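Local coordinates for RNA-binding protein Smaug (Drosophila melanogaster, PDB 1OXJ), which binds RNA, recognising it through its SAM domain, which is followed in this fragment by a helical PHAT domain, at residues A[96-101]-A[109-114]; A[100-105]-A[155-160]. One frame throughout, in Å; residues are numbered along the deposited sequence.

Both contacts start from the loop that runs from helix 83-91 to helix 111-127, and they share Pro-100 and Leu-101. Interaction 1 comes first and is local: residues 96-101 meet residues 109-114, at the start of helix 111-127, the closest segment ends being eight residues apart. Interaction 2 reaches across 49 intervening residues, mostly helical, to join 100-105 to the approach of helix 159-170. Their centres lie about 8 Å apart, and Phe-155 of interaction 2 packs against Met-98 and Gly-112 of interaction 1. Both belong to the PHAT domain, where they tie one loop to the beginnings of two helices; Lys-99 and Pro-97 also connect this loop with helices of the SAM region.

Interaction 1 of 2, residues A[96-101]-A[109-114]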
# COMPACT_ATOMS: atom_id res chain seq x y z
N THR A 96 -1.72 2.73 -2.70
CA THR A 96 -1.20 2.47 -4.04
C THR A 96 -2.03 1.46 -4.82
O THR A 96 -2.68 0.59 -4.24
CB THR A 96 0.26 1.95 -4.00
OG1 THR A 96 0.29 0.66 -3.37
CG2 THR A 96 1.14 2.91 -3.22
N PRO A 97 -2.01 1.55 -6.17
CA PRO A 97 -2.76 0.63 -7.03
C PRO A 97 -2.26 -0.79 -6.85
O PRO A 97 -1.06 -1.07 -7.02
CB PRO A 97 -2.47 1.16 -8.44
CG PRO A 97 -2.19 2.62 -8.22
CD PRO A 97 -1.37 2.62 -6.95
N MET A 98 -3.16 -1.69 -6.48
CA MET A 98 -2.83 -3.08 -6.27
C MET A 98 -3.78 -3.98 -7.04
O MET A 98 -4.99 -3.79 -7.02
CB MET A 98 -2.90 -3.45 -4.78
CG MET A 98 -1.86 -2.78 -3.89
SD MET A 98 -1.92 -3.43 -2.16
CE MET A 98 -2.11 -1.91 -1.22
N LYS A 99 -3.22 -4.97 -7.72
CA LYS A 99 -4.02 -5.92 -8.47
C LYS A 99 -4.69 -6.86 -7.48
O LYS A 99 -4.28 -6.96 -6.33
CB LYS A 99 -3.13 -6.74 -9.41
CG LYS A 99 -2.38 -5.91 -10.43
CD LYS A 99 -1.67 -6.80 -11.44
CE LYS A 99 -2.64 -7.39 -12.44
NZ LYS A 99 -1.94 -8.13 -13.53
N PRO A 100 -5.75 -7.56 -7.92
CA PRO A 100 -6.46 -8.50 -7.05
C PRO A 100 -5.50 -9.57 -6.51
O PRO A 100 -4.48 -9.88 -7.13
CB PRO A 100 -7.51 -9.10 -7.97
CG PRO A 100 -7.85 -7.93 -8.88
CD PRO A 100 -6.47 -7.36 -9.20
N LEU A 101 -5.83 -10.14 -5.36
CA LEU A 101 -5.01 -11.21 -4.79
C LEU A 101 -4.99 -12.39 -5.75
O LEU A 101 -3.98 -13.10 -5.86
CB LEU A 101 -5.58 -11.66 -3.44
CG LEU A 101 -5.64 -10.61 -2.33
CD1 LEU A 101 -6.40 -11.18 -1.15
CD2 LEU A 101 -4.23 -10.22 -1.91
N GLU A 109 5.75 -11.90 -5.28
CA GLU A 109 5.63 -10.64 -6.01
C GLU A 109 4.19 -10.14 -6.02
O GLU A 109 3.90 -9.12 -6.63
CB GLU A 109 6.11 -10.82 -7.45
CG GLU A 109 7.51 -11.39 -7.57
CD GLU A 109 8.57 -10.45 -7.02
OE1 GLU A 109 9.69 -10.92 -6.73
OE2 GLU A 109 8.29 -9.24 -6.89
N ASN A 110 3.30 -10.87 -5.35
CA ASN A 110 1.88 -10.48 -5.29
C ASN A 110 1.77 -9.41 -4.20
O ASN A 110 1.75 -9.73 -3.02
CB ASN A 110 1.05 -11.71 -4.92
CG ASN A 110 -0.45 -11.47 -5.07
OD1 ASN A 110 -0.98 -10.49 -4.57
ND2 ASN A 110 -1.13 -12.40 -5.75
N ILE A 111 1.72 -8.14 -4.61
CA ILE A 111 1.68 -7.02 -3.66
C ILE A 111 0.57 -7.09 -2.62
O ILE A 111 0.82 -6.85 -1.43
CB ILE A 111 1.57 -5.65 -4.39
CG1 ILE A 111 2.70 -5.50 -5.42
CG2 ILE A 111 1.63 -4.50 -3.37
CD1 ILE A 111 4.09 -5.81 -4.88
N GLY A 112 -0.64 -7.39 -3.05
CA GLY A 112 -1.75 -7.48 -2.13
C GLY A 112 -1.51 -8.55 -1.09
O GLY A 112 -1.78 -8.35 0.10
N LEU A 113 -1.00 -9.69 -1.53
CA LEU A 113 -0.72 -10.81 -0.64
C LEU A 113 0.37 -10.48 0.38
O LEU A 113 0.25 -10.80 1.56
CB LEU A 113 -0.31 -12.03 -1.46
CG LEU A 113 -0.33 -13.38 -0.75
CD1 LEU A 113 -1.78 -13.74 -0.41
CD2 LEU A 113 0.29 -14.45 -1.66
N ARG A 114 1.46 -9.85 -0.08
CA ARG A 114 2.56 -9.49 0.80
C ARG A 114 2.08 -8.45 1.82
O ARG A 114 2.48 -8.48 2.98
CB ARG A 114 3.73 -8.92 0.00
CG ARG A 114 4.35 -9.89 -1.01
CD ARG A 114 4.67 -11.23 -0.37
NE ARG A 114 5.64 -11.14 0.72
CZ ARG A 114 6.97 -11.17 0.56
NH1 ARG A 114 7.50 -11.29 -0.65
NH2 ARG A 114 7.77 -11.11 1.61
O HOH W 1 -1.78 -8.02 -5.64
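Leu-101 and Gly-112 bring their backbones together, CA to CA 5.6 Å, where the irregular loop 96-101 passes the first turn of helix 111-127. Asn-110, the N-cap of that helix, carries the polar side of the contact. Its ND2 donates to Leu-101 O at 2.9 Å, with an N-H...O angle of 150°; the acceptor lies close to the amide plane, while the donor is tilted from the carbonyl plane of Leu-101. Having CG anti to the backbone N (chi1 -170°) lets the same amide turn OD1 back over the helix start, where it accepts from Leu-113 N at 3.1 Å, the donor standing above the side-chain carbonyl plane. A water bridges the two segments, donating to Lys-99 O and to Asn-110 OD1, both at 2.8 Å, and accepting from Gly-112 N. Next to these polar groups, Met-98 crosses Ile-111 at about a right angle, its SD touching the CG2 branch at 3.9 Å and also reaching Gly-112 CA. Leu-101 lays CD2 against the peptide joining Gly-112 to Leu-113, 3.3 Å from Gly-112 C; a CB on Gly-112 would collide with this methyl. Beyond the pair, Lys-99 forms a salt bridge with Glu-32, and Pro-97 packs on Trp-13. The Asn-110 amide is thus gripped through both ends: its NH2 group fastens the loop, its oxygen caps Leu-113 N and accepts from the water, and these bonds together probably fix its rotation, while the water it holds takes up Gly-112 N.

Interaction 2 of 2, residues A[100-105]-A[155-160]; sequences PLESPG and FMNHAS
The apolar part of the contact belongs to Leu-101, whose two methyls part toward different rings. CD2 lies at the edge of the Phe-155 ring, near its plane and 4.1 Å from CE1, and the two side chains cross at about a right angle. CD1 is directed to the His-158 imidazole, though its modelled approach is too short to be reliable. With an alanine here in place of Leu-101, both methyls are gone, and the Phe-155 edge would probably lose the contact it has with CD2, opening a gap between this loop and residues 155-158. The polar groups merely approach one another: the carboxylate of Glu-102, brought round by a bend at chi2 (60°), has OE1 4.0 Å from Asn-157 ND2, its plane standing 78° from that of the amide. Hydrogen bonds instead shape each segment separately. Residues 100-103 form a type I beta turn in which Ser-103 OG donates to Pro-100 O at 2.8 Å, supplementing the weak backbone bond from Ser-103 N. In the facing segment His-158 N donates to Phe-155 O at 2.7 Å, leading into helix 159-170, for which His-158 is the N-cap. This is a surface contact in which Phe-155 is the buried member: Leu-116 of helix 111-127 touches Leu-101, Phe-155 and His-158, so that one residue of that helix meets both the loop turn and the approach to helix 159-170.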
# COMPACT_ATOMS: atom_id res chain seq x y z
N PRO A 100 -5.75 -7.56 -7.92
CA PRO A 100 -6.46 -8.50 -7.05
C PRO A 100 -5.50 -9.57 -6.51
O PRO A 100 -4.48 -9.88 -7.13
CB PRO A 100 -7.51 -9.10 -7.97
CG PRO A 100 -7.85 -7.93 -8.88
CD PRO A 100 -6.47 -7.36 -9.20
N LEU A 101 -5.83 -10.14 -5.36
CA LEU A 101 -5.01 -11.21 -4.79
C LEU A 101 -4.99 -12.39 -5.75
O LEU A 101 -3.98 -13.10 -5.86
CB LEU A 101 -5.58 -11.66 -3.44
CG LEU A 101 -5.64 -10.61 -2.33
CD1 LEU A 101 -6.40 -11.18 -1.15
CD2 LEU A 101 -4.23 -10.22 -1.91
N GLU A 102 -6.10 -12.58 -6.46
CA GLU A 102 -6.23 -13.67 -7.42
C GLU A 102 -5.47 -13.48 -8.73
O GLU A 102 -5.88 -14.00 -9.77
CB GLU A 102 -7.71 -13.90 -7.78
CG GLU A 102 -8.56 -14.42 -6.65
CD GLU A 102 -8.57 -13.49 -5.48
OE1 GLU A 102 -8.69 -12.26 -5.70
OE2 GLU A 102 -8.46 -13.99 -4.34
N SER A 103 -4.37 -12.73 -8.69
CA SER A 103 -3.58 -12.51 -9.90
C SER A 103 -2.45 -13.50 -9.93
O SER A 103 -1.51 -13.43 -9.13
CB SER A 103 -3.02 -11.09 -9.91
OG SER A 103 -4.07 -10.14 -9.90
N PRO A 104 -2.50 -14.46 -10.88
CA PRO A 104 -1.47 -15.48 -11.02
C PRO A 104 -0.06 -14.92 -11.11
O PRO A 104 0.17 -13.90 -11.74
CB PRO A 104 -1.88 -16.22 -12.29
CG PRO A 104 -3.36 -16.08 -12.30
CD PRO A 104 -3.54 -14.63 -11.92
N GLY A 105 0.88 -15.62 -10.48
CA GLY A 105 2.27 -15.19 -10.50
C GLY A 105 2.95 -15.58 -9.20
O GLY A 105 2.28 -16.07 -8.29
N PHE A 155 -8.77 -6.27 -1.97
CA PHE A 155 -8.94 -7.08 -0.76
C PHE A 155 -10.40 -7.45 -0.55
O PHE A 155 -10.80 -7.86 0.53
CB PHE A 155 -8.43 -6.33 0.47
CG PHE A 155 -6.97 -5.99 0.41
CD1 PHE A 155 -6.05 -6.89 -0.13
CD2 PHE A 155 -6.50 -4.77 0.91
CE1 PHE A 155 -4.69 -6.58 -0.18
CE2 PHE A 155 -5.15 -4.45 0.87
CZ PHE A 155 -4.24 -5.36 0.32
N MET A 156 -11.18 -7.27 -1.60
CA MET A 156 -12.60 -7.57 -1.60
C MET A 156 -12.95 -8.84 -0.83
O MET A 156 -13.83 -8.82 0.04
CB MET A 156 -13.06 -7.69 -3.05
CG MET A 156 -14.53 -7.98 -3.26
SD MET A 156 -14.89 -7.85 -5.02
CE MET A 156 -14.94 -6.06 -5.18
N ASN A 157 -12.26 -9.94 -1.12
CA ASN A 157 -12.54 -11.21 -0.47
C ASN A 157 -11.87 -11.41 0.89
O ASN A 157 -11.82 -12.53 1.41
CB ASN A 157 -12.17 -12.37 -1.40
CG ASN A 157 -12.92 -12.30 -2.71
OD1 ASN A 157 -14.14 -12.14 -2.73
ND2 ASN A 157 -12.19 -12.42 -3.81
N HIS A 158 -11.36 -10.33 1.46
CA HIS A 158 -10.71 -10.38 2.76
C HIS A 158 -11.28 -9.29 3.66
O HIS A 158 -10.93 -9.20 4.83
CB HIS A 158 -9.20 -10.17 2.59
CG HIS A 158 -8.43 -11.45 2.46
ND1 HIS A 158 -8.05 -12.20 3.54
CD2 HIS A 158 -7.98 -12.10 1.36
CE1 HIS A 158 -7.38 -13.26 3.12
NE2 HIS A 158 -7.33 -13.23 1.80
N ALA A 159 -12.17 -8.48 3.09
CA ALA A 159 -12.80 -7.39 3.83
C ALA A 159 -13.35 -7.86 5.17
O ALA A 159 -13.22 -7.18 6.19
CB ALA A 159 -13.91 -6.77 3.00
N SER A 160 -13.98 -9.04 5.18
CA SER A 160 -14.56 -9.57 6.40
C SER A 160 -13.50 -9.83 7.47
O SER A 160 -13.66 -9.45 8.62
CB SER A 160 -15.32 -10.87 6.11
OG SER A 160 -15.86 -11.42 7.30